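Local structure of ARF-like GTPase (Chlamydomonas reinhardtii, 4M9Q) at residues 40-52 / 159-173. The protein is an ARF-like small GTPase of the P-loop fold, known as Arl13B, modelled here with phosphoaminophosphonic acid-guanylate ester and a magnesium ion. Sequence-based numbering, arbitrary orientation. Where two conformers were deposited one is given.
With SO4 (sulfate ion), chain F.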
ATOM      1  N   SER A  40      -6.507   2.051 -10.631  1.00 50.87           N
ATOM      2  CA  SER A  40      -6.470   0.590 -10.553  1.00 51.44           C
ATOM      3  C   SER A  40      -5.596   0.154 -11.673  1.00 52.08           C
ATOM      4  O   SER A  40      -5.832   0.547 -12.794  1.00 57.94           O
ATOM      5  CB  SER A  40      -7.894   0.064 -10.779  1.00 57.08           C
ATOM      6  OG  SER A  40      -7.988  -1.322 -10.991  1.00 63.95           O
ATOM      7  N   THR A  41      -4.598  -0.669 -11.409  1.00 54.21           N
ATOM      8  CA  THR A  41      -3.858  -1.282 -12.506  1.00 58.46           C
ATOM      9  C   THR A  41      -3.368  -2.683 -12.132  1.00 52.33           C
ATOM     10  O   THR A  41      -3.555  -3.136 -11.020  1.00 52.45           O
ATOM     11  CB  THR A  41      -2.704  -0.374 -12.924  1.00 63.43           C
ATOM     12  OG1 THR A  41      -1.455  -0.980 -12.615  1.00 75.67           O
ATOM     13  CG2 THR A  41      -2.787   0.910 -12.161  1.00 73.73           C
ATOM     14  N   THR A  42      -2.734  -3.335 -13.090  1.00 49.81           N
ATOM     15  CA  THR A  42      -2.278  -4.684 -12.955  1.00 50.86           C
ATOM     16  C   THR A  42      -0.802  -4.779 -13.269  1.00 48.14           C
ATOM     17  O   THR A  42      -0.323  -4.116 -14.163  1.00 49.53           O
ATOM     18  CB  THR A  42      -3.069  -5.598 -13.870  1.00 54.36           C
ATOM     19  OG1 THR A  42      -4.386  -5.762 -13.329  1.00 53.66           O
ATOM     20  CG2 THR A  42      -2.378  -6.956 -13.977  1.00 59.15           C
ATOM     21  N   LEU A  43      -0.089  -5.553 -12.455  1.00 43.21           N
ATOM     22  CA  LEU A  43       1.347  -5.718 -12.556  1.00 40.52           C
ATOM     23  C   LEU A  43       1.662  -7.193 -12.643  1.00 38.94           C
ATOM     24  O   LEU A  43       0.954  -8.003 -12.073  1.00 37.95           O
ATOM     25  CB  LEU A  43       2.065  -5.231 -11.256  1.00 38.37           C
ATOM     26  CG  LEU A  43       1.907  -3.800 -10.803  1.00 37.88           C
ATOM     27  CD1 LEU A  43       2.768  -3.548  -9.595  1.00 40.48           C
ATOM     28  CD2 LEU A  43       2.287  -2.834 -11.895  1.00 41.29           C
ATOM     29  N   ASN A  44       2.804  -7.513 -13.225  1.00 38.17           N
ATOM     30  CA  ASN A  44       3.369  -8.859 -13.156  1.00 38.45           C
ATOM     31  C   ASN A  44       4.570  -8.894 -12.209  1.00 37.97           C
ATOM     32  O   ASN A  44       5.382  -7.998 -12.217  1.00 41.60           O
ATOM     33  CB  ASN A  44       3.760  -9.288 -14.546  1.00 39.68           C
ATOM     34  CG  ASN A  44       2.565  -9.474 -15.419  1.00 41.04           C
ATOM     35  OD1 ASN A  44       1.498  -9.824 -14.922  1.00 40.69           O
ATOM     36  ND2 ASN A  44       2.713  -9.240 -16.708  1.00 43.75           N
ATOM     37  N   GLU A  45       4.614  -9.863 -11.321  1.00 38.11           N
ATOM     38  CA  GLU A  45       5.760 -10.032 -10.437  1.00 38.70           C
ATOM     39  C   GLU A  45       5.891 -11.480 -10.094  1.00 39.37           C
ATOM     40  O   GLU A  45       5.006 -12.048  -9.455  1.00 37.23           O
ATOM     41  CB  GLU A  45       5.592  -9.256  -9.155  1.00 40.10           C
ATOM     42  CG  GLU A  45       6.795  -9.335  -8.198  1.00 41.70           C
ATOM     43  CD  GLU A  45       8.128  -8.958  -8.829  1.00 44.74           C
ATOM     44  OE1 GLU A  45       8.311  -7.792  -9.263  1.00 40.98           O
ATOM     45  OE2 GLU A  45       9.010  -9.859  -8.888  1.00 53.86           O
ATOM     46  N   GLY A  46       6.983 -12.068 -10.572  1.00 40.47           N
ATOM     47  CA  GLY A  46       7.141 -13.472 -10.606  1.00 41.95           C
ATOM     48  C   GLY A  46       5.941 -14.114 -11.248  1.00 44.85           C
ATOM     49  O   GLY A  46       5.545 -13.782 -12.367  1.00 45.26           O
ATOM     50  N   LYS A  47       5.363 -14.993 -10.455  1.00 46.04           N
ATOM     51  CA  LYS A  47       4.355 -15.964 -10.808  1.00 50.13           C
ATOM     52  C   LYS A  47       2.963 -15.389 -10.564  1.00 44.65           C
ATOM     53  O   LYS A  47       1.988 -16.054 -10.718  1.00 43.74           O
ATOM     54  CB  LYS A  47       4.616 -17.121  -9.861  1.00 54.96           C
ATOM     55  CG  LYS A  47       3.758 -18.333  -9.936  1.00 64.31           C
ATOM     56  CD  LYS A  47       3.732 -19.016  -8.571  1.00 70.01           C
ATOM     57  CE  LYS A  47       5.128 -19.299  -8.034  1.00 73.14           C
ATOM     58  NZ  LYS A  47       5.102 -20.069  -6.756  1.00 80.16           N
ATOM     59  N   TYR A  48       2.890 -14.111 -10.210  1.00 40.94           N
ATOM     60  CA  TYR A  48       1.623 -13.472  -9.852  1.00 37.67           C
ATOM     61  C   TYR A  48       1.192 -12.306 -10.742  1.00 36.83           C
ATOM     62  O   TYR A  48       1.997 -11.508 -11.199  1.00 35.01           O
ATOM     63  CB  TYR A  48       1.750 -12.946  -8.441  1.00 34.73           C
ATOM     64  CG  TYR A  48       1.806 -14.023  -7.420  1.00 34.62           C
ATOM     65  CD1 TYR A  48       3.004 -14.538  -7.000  1.00 34.73           C
ATOM     66  CD2 TYR A  48       0.651 -14.579  -6.928  1.00 35.15           C
ATOM     67  CE1 TYR A  48       3.056 -15.570  -6.081  1.00 35.90           C
ATOM     68  CE2 TYR A  48       0.691 -15.618  -6.027  1.00 35.78           C
ATOM     69  CZ  TYR A  48       1.897 -16.091  -5.601  1.00 36.57           C
ATOM     70  OH  TYR A  48       1.971 -17.131  -4.725  1.00 40.09           O
ATOM     71  N   LYS A  49      -0.101 -12.251 -10.983  1.00 39.27           N
ATOM     72  CA  LYS A  49      -0.746 -11.098 -11.577  1.00 41.85           C
ATOM     73  C   LYS A  49      -1.178 -10.294 -10.359  1.00 38.83           C
ATOM     74  O   LYS A  49      -1.808 -10.847  -9.485  1.00 40.55           O
ATOM     75  CB  LYS A  49      -1.947 -11.546 -12.418  1.00 45.96           C
ATOM     76  CG  LYS A  49      -2.335 -10.569 -13.520  1.00 51.56           C
ATOM     77  CD  LYS A  49      -3.514 -11.080 -14.383  1.00 57.60           C
ATOM     78  CE  LYS A  49      -4.256  -9.913 -15.050  1.00 61.80           C
ATOM     79  NZ  LYS A  49      -5.481 -10.269 -15.823  1.00 66.85           N
ATOM     80  N   ILE A  50      -0.797  -9.026 -10.268  1.00 37.31           N
ATOM     81  CA  ILE A  50      -1.086  -8.202  -9.082  1.00 37.57           C
ATOM     82  C   ILE A  50      -1.994  -7.055  -9.480  1.00 39.17           C
ATOM     83  O   ILE A  50      -1.617  -6.216 -10.293  1.00 41.11           O
ATOM     84  CB  ILE A  50       0.221  -7.672  -8.458  1.00 36.13           C
ATOM     85  CG1 ILE A  50       1.089  -8.868  -8.006  1.00 37.08           C
ATOM     86  CG2 ILE A  50      -0.072  -6.862  -7.238  1.00 34.32           C
ATOM     87  CD1 ILE A  50       2.541  -8.624  -8.121  1.00 35.51           C
ATOM     88  N   GLU A  51      -3.202  -7.060  -8.928  1.00 39.93           N
ATOM     89  CA  GLU A  51      -4.127  -5.969  -9.028  1.00 40.90           C
ATOM     90  C   GLU A  51      -3.826  -4.942  -7.931  1.00 39.01           C
ATOM     91  O   GLU A  51      -3.876  -5.283  -6.735  1.00 34.90           O
ATOM     92  CB  GLU A  51      -5.508  -6.517  -8.854  1.00 47.22           C
ATOM     93  CG  GLU A  51      -6.613  -5.605  -9.365  1.00 56.16           C
ATOM     94  CD  GLU A  51      -8.011  -6.276  -9.290  1.00 70.41           C
ATOM     95  OE1 GLU A  51      -8.355  -6.996  -8.297  1.00 74.41           O
ATOM     96  OE2 GLU A  51      -8.784  -6.093 -10.254  1.00 79.82           O
ATOM     97  N   VAL A  52      -3.493  -3.710  -8.336  1.00 35.59           N
ATOM     98  CA  VAL A  52      -3.202  -2.651  -7.392  1.00 35.77           C
ATOM     99  C   VAL A  52      -4.266  -1.559  -7.365  1.00 35.49           C
ATOM    100  O   VAL A  52      -4.550  -0.957  -8.360  1.00 37.84           O
ATOM    101  CB  VAL A  52      -1.863  -1.982  -7.701  1.00 35.68           C
ATOM    102  CG1 VAL A  52      -1.460  -1.082  -6.555  1.00 32.89           C
ATOM    103  CG2 VAL A  52      -0.808  -3.040  -7.934  1.00 36.91           C
ATOM    104  N   ARG A 159      10.441  -1.978  -6.902  1.00 37.13           N
ATOM    105  CA  ARG A 159      10.296  -3.429  -7.165  1.00 40.06           C
ATOM    106  C   ARG A 159      10.843  -4.274  -6.025  1.00 39.75           C
ATOM    107  O   ARG A 159      10.258  -5.299  -5.684  1.00 41.10           O
ATOM    108  CB  ARG A 159      10.963  -3.857  -8.496  1.00 44.64           C
ATOM    109  CG  ARG A 159      10.176  -3.502  -9.768  1.00 45.51           C
ATOM    110  CD  ARG A 159       9.040  -4.500  -9.964  1.00 49.28           C
ATOM    111  NE  ARG A 159       8.041  -4.053 -10.939  1.00 51.89           N
ATOM    112  CZ  ARG A 159       7.094  -4.827 -11.480  1.00 50.94           C
ATOM    113  NH1 ARG A 159       6.983  -6.109 -11.160  1.00 47.88           N
ATOM    114  NH2 ARG A 159       6.250  -4.307 -12.367  1.00 54.82           N
ATOM    115  N   ASP A 160      11.960  -3.866  -5.429  1.00 41.09           N
ATOM    116  CA  ASP A 160      12.482  -4.594  -4.270  1.00 41.65           C
ATOM    117  C   ASP A 160      11.399  -4.731  -3.212  1.00 38.79           C
ATOM    118  O   ASP A 160      11.128  -5.815  -2.701  1.00 42.30           O
ATOM    119  CB  ASP A 160      13.681  -3.920  -3.682  1.00 44.78           C
ATOM    120  CG  ASP A 160      14.911  -3.974  -4.600  1.00 56.39           C
ATOM    121  OD1 ASP A 160      14.906  -4.738  -5.617  1.00 61.08           O
ATOM    122  OD2 ASP A 160      15.889  -3.222  -4.300  1.00 64.09           O
ATOM    123  N   GLY A 161      10.723  -3.642  -2.926  1.00 35.81           N
ATOM    124  CA  GLY A 161       9.642  -3.666  -1.943  1.00 33.06           C
ATOM    125  C   GLY A 161       8.513  -4.553  -2.415  1.00 32.17           C
ATOM    126  O   GLY A 161       8.056  -5.408  -1.680  1.00 32.57           O
ATOM    127  N   LEU A 162       8.113  -4.408  -3.676  1.00 31.57           N
ATOM    128  CA  LEU A 162       7.075  -5.274  -4.244  1.00 31.54           C
ATOM    129  C   LEU A 162       7.450  -6.745  -4.168  1.00 31.97           C
ATOM    130  O   LEU A 162       6.623  -7.565  -3.792  1.00 29.99           O
ATOM    131  CB  LEU A 162       6.736  -4.860  -5.676  1.00 31.85           C
ATOM    132  CG  LEU A 162       5.536  -5.535  -6.299  1.00 32.50           C
ATOM    133  CD1 LEU A 162       4.300  -5.286  -5.465  1.00 31.88           C
ATOM    134  CD2 LEU A 162       5.317  -5.025  -7.708  1.00 33.90           C
ATOM    135  N   LYS A 163       8.701  -7.075  -4.472  1.00 34.98           N
ATOM    136  CA  LYS A 163       9.142  -8.481  -4.465  1.00 38.52           C
ATOM    137  C   LYS A 163       9.126  -9.067  -3.053  1.00 36.17           C
ATOM    138  O   LYS A 163       8.810 -10.225  -2.873  1.00 35.98           O
ATOM    139  CB  LYS A 163      10.572  -8.624  -4.997  1.00 43.47           C
ATOM    140  CG  LYS A 163      10.674  -8.755  -6.501  1.00 48.75           C
ATOM    141  CD  LYS A 163      12.116  -8.597  -7.034  1.00 51.80           C
ATOM    142  CE  LYS A 163      12.186  -9.030  -8.498  1.00 56.57           C
ATOM    143  NZ  LYS A 163      12.087 -10.538  -8.684  1.00 59.16           N
ATOM    144  N   TRP A 164       9.507  -8.268  -2.060  1.00 34.33           N
ATOM    145  CA  TRP A 164       9.393  -8.719  -0.680  1.00 33.55           C
ATOM    146  C   TRP A 164       7.924  -8.981  -0.347  1.00 34.76           C
ATOM    147  O   TRP A 164       7.609  -9.967   0.299  1.00 39.85           O
ATOM    148  CB  TRP A 164       9.958  -7.694   0.266  1.00 31.07           C
ATOM    149  CG  TRP A 164       9.691  -8.080   1.681  1.00 32.30           C
ATOM    150  CD1 TRP A 164      10.440  -8.954   2.494  1.00 33.40           C
ATOM    151  CD2 TRP A 164       8.552  -7.706   2.494  1.00 29.49           C
ATOM    152  NE1 TRP A 164       9.851  -9.094   3.717  1.00 32.18           N
ATOM    153  CE2 TRP A 164       8.714  -8.383   3.776  1.00 30.65           C
ATOM    154  CE3 TRP A 164       7.502  -6.896   2.315  1.00 28.62           C
ATOM    155  CZ2 TRP A 164       7.834  -8.222   4.790  1.00 30.73           C
ATOM    156  CZ3 TRP A 164       6.584  -6.760   3.346  1.00 28.46           C
ATOM    157  CH2 TRP A 164       6.750  -7.428   4.550  1.00 29.70           C
ATOM    158  N   LEU A 165       7.017  -8.105  -0.784  1.00 32.47           N
ATOM    159  CA  LEU A 165       5.601  -8.265  -0.453  1.00 35.23           C
ATOM    160  C   LEU A 165       5.077  -9.539  -1.095  1.00 36.43           C
ATOM    161  O   LEU A 165       4.438 -10.365  -0.432  1.00 35.29           O
ATOM    162  CB  LEU A 165       4.749  -7.128  -1.004  1.00 33.12           C
ATOM    163  CG  LEU A 165       3.734  -6.397  -0.146  1.00 31.76           C
ATOM    164  CD1 LEU A 165       2.640  -5.823  -1.029  1.00 29.91           C
ATOM    165  CD2 LEU A 165       3.203  -7.217   0.965  1.00 33.58           C
ATOM    166  N   VAL A 166       5.359  -9.670  -2.389  1.00 35.84           N
ATOM    167  CA  VAL A 166       4.787 -10.764  -3.152  1.00 38.50           C
ATOM    168  C   VAL A 166       5.329 -12.079  -2.618  1.00 38.40           C
ATOM    169  O   VAL A 166       4.589 -13.041  -2.478  1.00 41.33           O
ATOM    170  CB  VAL A 166       5.008 -10.591  -4.672  1.00 37.85           C
ATOM    171  CG1 VAL A 166       4.619 -11.876  -5.374  1.00 37.39           C
ATOM    172  CG2 VAL A 166       4.175  -9.387  -5.168  1.00 33.90           C
ATOM    173  N   GLY A 167       6.601 -12.096  -2.282  1.00 38.19           N
ATOM    174  CA  GLY A 167       7.215 -13.273  -1.682  1.00 40.66           C
ATOM    175  C   GLY A 167       6.608 -13.621  -0.339  1.00 40.53           C
ATOM    176  O   GLY A 167       6.464 -14.786   0.003  1.00 43.89           O
ATOM    177  N   THR A 168       6.234 -12.614   0.429  1.00 36.81           N
ATOM    178  CA  THR A 168       5.593 -12.896   1.692  1.00 36.26           C
ATOM    179  C   THR A 168       4.229 -13.445   1.451  1.00 37.18           C
ATOM    180  O   THR A 168       3.869 -14.440   2.076  1.00 41.45           O
ATOM    181  CB  THR A 168       5.524 -11.645   2.560  1.00 33.83           C
ATOM    182  OG1 THR A 168       6.855 -11.166   2.761  1.00 33.51           O
ATOM    183  CG2 THR A 168       4.965 -11.907   3.865  1.00 32.51           C
ATOM    184  N   VAL A 169       3.459 -12.841   0.540  1.00 37.03           N
ATOM    185  CA  VAL A 169       2.129 -13.392   0.206  1.00 37.66           C
ATOM    186  C   VAL A 169       2.303 -14.817  -0.354  1.00 40.02           C
ATOM    187  O   VAL A 169       1.635 -15.717   0.074  1.00 39.20           O
ATOM    188  CB  VAL A 169       1.370 -12.511  -0.777  1.00 37.46           C
ATOM    189  CG1 VAL A 169       0.044 -13.173  -1.234  1.00 35.08           C
ATOM    190  CG2 VAL A 169       1.135 -11.151  -0.118  1.00 36.10           C
ATOM    191  N   ASP A 170       3.285 -15.018  -1.231  1.00 41.48           N
ATOM    192  CA  ASP A 170       3.484 -16.308  -1.837  1.00 45.46           C
ATOM    193  C   ASP A 170       3.711 -17.404  -0.812  1.00 49.32           C
ATOM    194  O   ASP A 170       3.130 -18.441  -0.911  1.00 49.46           O
ATOM    195  CB  ASP A 170       4.669 -16.282  -2.787  1.00 46.64           C
ATOM    196  CG  ASP A 170       4.931 -17.651  -3.399  1.00 48.32           C
ATOM    197  OD1 ASP A 170       4.028 -18.167  -4.098  1.00 50.87           O
ATOM    198  OD2 ASP A 170       6.007 -18.210  -3.166  1.00 47.31           O
ATOM    199  N   ARG A 171       4.582 -17.127   0.149  0.50 51.25           N
ATOM    200  CA  ARG A 171       4.876 -18.020   1.257  0.50 54.70           C
ATOM    201  C   ARG A 171       3.622 -18.454   2.051  0.50 55.72           C
ATOM    202  O   ARG A 171       3.609 -19.558   2.569  0.50 57.35           O
ATOM    203  CB  ARG A 171       5.912 -17.342   2.175  0.50 57.19           C
ATOM    204  CG  ARG A 171       7.394 -17.651   1.881  0.50 61.32           C
ATOM    205  CD  ARG A 171       7.820 -17.474   0.418  0.50 62.56           C
ATOM    206  NE  ARG A 171       8.860 -16.458   0.212  0.50 64.31           N
ATOM    207  CZ  ARG A 171       9.326 -15.623   1.150  0.50 63.07           C
ATOM    208  NH1 ARG A 171       8.858 -15.672   2.391  0.50 64.86           N
ATOM    209  NH2 ARG A 171      10.262 -14.734   0.851  0.50 58.85           N
ATOM    210  N   GLU A 172       2.583 -17.610   2.142  1.00 54.73           N
ATOM    211  CA  GLU A 172       1.322 -17.939   2.889  1.00 57.86           C
ATOM    212  C   GLU A 172       0.119 -18.117   1.983  1.00 58.95           C
ATOM    213  O   GLU A 172      -1.020 -18.174   2.457  1.00 62.76           O
ATOM    214  CB  GLU A 172       0.972 -16.850   3.914  1.00 59.95           C
ATOM    215  CG  GLU A 172       2.121 -16.416   4.842  1.00 67.02           C
ATOM    216  CD  GLU A 172       2.593 -17.476   5.853  1.00 71.02           C
ATOM    217  OE1 GLU A 172       3.739 -17.327   6.352  1.00 75.75           O
ATOM    218  OE2 GLU A 172       1.837 -18.441   6.158  1.00 74.25           O
ATOM    219  N   PHE A 173       0.337 -18.196   0.678  1.00 56.43           N
ATOM    220  CA  PHE A 173      -0.783 -18.048  -0.245  1.00 57.25           C
ATOM    221  C   PHE A 173      -1.852 -19.101  -0.022  1.00 61.56           C
ATOM    222  O   PHE A 173      -3.050 -18.824  -0.212  1.00 58.85           O
ATOM    223  CB  PHE A 173      -0.305 -18.124  -1.682  1.00 55.56           C
ATOM    224  CG  PHE A 173      -1.341 -17.740  -2.691  1.00 54.58           C
ATOM    225  CD1 PHE A 173      -1.561 -16.411  -2.994  1.00 49.67           C
ATOM    226  CD2 PHE A 173      -2.102 -18.718  -3.350  1.00 57.06           C
ATOM    227  CE1 PHE A 173      -2.511 -16.057  -3.926  1.00 50.50           C
ATOM    228  CE2 PHE A 173      -3.044 -18.367  -4.307  1.00 54.60           C
ATOM    229  CZ  PHE A 173      -3.240 -17.034  -4.600  1.00 52.61           C
TER
HETATM  230  S   SO4 F 303       7.258 -15.814  -6.817  1.00114.91           S
HETATM  231  O1  SO4 F 303       6.277 -15.180  -7.721  1.00 96.11           O
HETATM  232  O2  SO4 F 303       8.575 -15.844  -7.514  1.00117.50           O
HETATM  233  O3  SO4 F 303       7.326 -15.065  -5.523  1.00107.00           O
HETATM  234  O4  SO4 F 303       6.846 -17.210  -6.534  1.00110.98           O
HETATM  235  O   HOH W   1       4.582  -5.651 -14.511  1.00 37.23           O
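The carbonyl of N44 and the carboxylate of E45 meet the flat guanidinium of R159 at its edge, while L162 CD2 lies over one face, off its centre. The ring of Y48 has D170 OD1, F173 CE1 and O1 of a sulfate at its edge, with the two aromatic planes at 56°; V166 CG1 approaches it obliquely. These groups join the β-hairpin at one border of the central sheet of the small-GTPase fold to the helix 157-190 packed across it. A type II' turn from E45 to Y48 closes the hairpin, and the positive phi of G46 favours glycine. Arginine suits its place because the two N-H of a planar NH2 group point to two acceptors in one plane: R159 NH1 lies 2.7 Å from N44 O and 2.9 Å from E45 OE1. The carboxylate is turned 59° from that plane and receives the bond from above its own. With CG anti to the backbone N (chi1 -177°) and a bend at chi2, E45 also forms a weak salt bridge, 3.2 Å from E45 OE2 to K163 NZ. Alongside these polar groups, L43 CD1 meets L162 CD2, and β-branched V166 offers CG1 to Y48 CD1 and CG2 to I50 CD1. At the turn, K47 N donates to O1 of the sulfate, probably from the crystallisation liquor, over 2.9 Å.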